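Local coordinates for peptidoglycan-N-acetylglucosamine deacetylase BC_1974 (Bacillus cereus, PDB 5N1J), which removes the acetyl group from N-acetylglucosamine residues of peptidoglycan in a metal-dependent hydrolysis that releases acetate, at residues Gly57-Thr62 against Arg97-Ser102. Sequence-based numbering, arbitrary orientation.
Sequences GMHSMT and RPPYGS. With ZN (zinc ion), chain E; ACT (acetate ion), chain F.
Met-58 and His-59 each make one hydrogen bond to the backbone of Arg-97, and both bonds are buried. The amide N of Arg-97 gives one to O of Met-58 at 3.0 Å, tying the end of strand 55-58 to the loop that follows strand 95-96. In the other, ND1 of His-59 donates to O of Arg-97 at 2.7 Å; the oxygen lies close to the imidazole plane, while ND1 sits well above the plane of the carbonyl it approaches. With ND1 acting as donor, NE2 of His-59 is left to bind the zinc ion, 2.1 Å away. Bonds from both nitrogens fix the rotation of the ring, with CG anti to the backbone N (chi1 -165°), which brings the ring up to the 97-99 loop.

Packing adds a third hold. Pro-99 lays CG over one face of the His-59 imidazole in a CH-pi contact, 4.2 Å from the ring centroid and displaced toward the rim. CG of Pro-99 is also 3.5 Å from OG of Ser-60, whose hydroxyl turns back to donate to O of His-59 at 2.6 Å. Arg-97 brings its CG alongside ND1, then bends away so that its guanidinium salt-bridges Asp-9, the inferred proton acceptor, while NE bonds to O of Trp-122.

Around the metal, Asp-10 and His-63 complete the protein ligands, and an acetate, probably from the crystallisation liquor, chelates through both oxygens beside a water. The backbone N-H of Tyr-100 is aimed almost straight at acetate OXT (N to OXT 2.9 Å, N-H...O angle 176°), within a type II turn from Pro-98 to Gly-101 that is closed by a bond from Gly-101 N to Pro-98 O.

This is the Asp-His-His metal site of the NodB homology domain in family 4 carbohydrate esterases, with the Arg-Pro-Pro-Tyr loop forming one wall of the active-site groove.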
# COMPACT_ATOMS: atom_id res chain seq x y z
N GLY A 57 -11.33 16.59 -28.99
CA GLY A 57 -11.43 16.65 -27.53
C GLY A 57 -10.36 17.53 -26.90
O GLY A 57 -9.61 18.19 -27.62
N MET A 58 -10.26 17.51 -25.57
CA MET A 58 -9.45 18.49 -24.84
C MET A 58 -8.18 17.87 -24.24
O MET A 58 -8.21 16.75 -23.76
CB MET A 58 -10.28 19.13 -23.72
CG MET A 58 -11.39 20.09 -24.19
SD MET A 58 -12.91 19.25 -24.70
CE MET A 58 -13.33 18.37 -23.18
N HIS A 59 -7.09 18.63 -24.25
CA HIS A 59 -5.80 18.18 -23.72
C HIS A 59 -5.22 19.25 -22.78
O HIS A 59 -4.02 19.26 -22.53
CB HIS A 59 -4.84 17.87 -24.87
CG HIS A 59 -3.64 17.06 -24.46
ND1 HIS A 59 -3.73 15.97 -23.62
CD2 HIS A 59 -2.33 17.19 -24.77
CE1 HIS A 59 -2.52 15.46 -23.43
NE2 HIS A 59 -1.65 16.18 -24.13
N SER A 60 -6.09 20.14 -22.29
CA SER A 60 -5.84 21.16 -21.26
C SER A 60 -5.38 22.49 -21.87
O SER A 60 -5.25 22.62 -23.09
CB SER A 60 -4.82 20.68 -20.19
OG SER A 60 -3.49 20.93 -20.62
N MET A 61 -5.17 23.48 -21.01
CA MET A 61 -4.64 24.79 -21.39
C MET A 61 -3.11 24.89 -21.22
O MET A 61 -2.41 25.34 -22.12
CB MET A 61 -5.30 25.90 -20.57
CG MET A 61 -6.82 25.97 -20.67
SD MET A 61 -7.41 26.47 -22.32
CE MET A 61 -6.58 28.07 -22.47
N THR A 62 -2.62 24.51 -20.05
CA THR A 62 -1.21 24.72 -19.70
C THR A 62 -0.33 23.50 -19.97
O THR A 62 0.88 23.64 -20.13
CB THR A 62 -1.05 25.09 -18.22
OG1 THR A 62 -1.48 23.99 -17.41
CG2 THR A 62 -1.87 26.34 -17.88
N ARG A 97 -8.16 14.01 -22.55
CA ARG A 97 -6.93 13.20 -22.54
C ARG A 97 -5.96 13.88 -21.59
O ARG A 97 -5.55 15.03 -21.82
CB ARG A 97 -6.39 13.09 -23.98
CG ARG A 97 -4.92 12.69 -24.20
CD ARG A 97 -4.61 11.26 -23.78
NE ARG A 97 -5.29 10.18 -24.51
CZ ARG A 97 -5.05 9.81 -25.77
NH1 ARG A 97 -4.19 10.46 -26.53
NH2 ARG A 97 -5.70 8.77 -26.28
N PRO A 98 -5.60 13.20 -20.48
CA PRO A 98 -4.76 13.85 -19.47
C PRO A 98 -3.35 14.09 -20.00
O PRO A 98 -2.77 13.17 -20.54
CB PRO A 98 -4.71 12.83 -18.31
CG PRO A 98 -5.74 11.81 -18.60
CD PRO A 98 -6.06 11.86 -20.09
N PRO A 99 -2.82 15.31 -19.87
CA PRO A 99 -1.39 15.45 -20.13
C PRO A 99 -0.61 14.48 -19.23
O PRO A 99 -0.91 14.38 -18.04
CB PRO A 99 -1.11 16.92 -19.78
CG PRO A 99 -2.45 17.62 -20.11
CD PRO A 99 -3.50 16.61 -19.67
N TYR A 100 0.33 13.76 -19.83
CA TYR A 100 1.17 12.77 -19.14
C TYR A 100 0.40 11.53 -18.65
O TYR A 100 0.96 10.71 -17.90
CB TYR A 100 1.90 13.41 -17.94
CG TYR A 100 2.54 14.73 -18.30
CD1 TYR A 100 3.74 14.77 -19.02
CD2 TYR A 100 1.95 15.93 -17.94
CE1 TYR A 100 4.32 15.99 -19.37
CE2 TYR A 100 2.52 17.14 -18.28
CZ TYR A 100 3.70 17.16 -19.00
OH TYR A 100 4.27 18.38 -19.33
N GLY A 101 -0.85 11.37 -19.07
CA GLY A 101 -1.65 10.24 -18.63
C GLY A 101 -2.25 10.46 -17.25
O GLY A 101 -1.80 11.32 -16.50
N SER A 102 -3.27 9.67 -16.90
CA SER A 102 -4.05 9.90 -15.68
C SER A 102 -3.37 9.37 -14.42
O SER A 102 -3.80 9.69 -13.30
CB SER A 102 -5.43 9.26 -15.80
OG SER A 102 -5.28 7.85 -15.80
ZN ZN E . 0.43 15.97 -24.22
C ACT F . 0.20 13.41 -23.60
O ACT F . 0.12 13.86 -24.78
OXT ACT F . 0.62 14.20 -22.72
CH3 ACT F . -0.17 12.00 -23.27
O HOH W 1 2.53 15.52 -24.61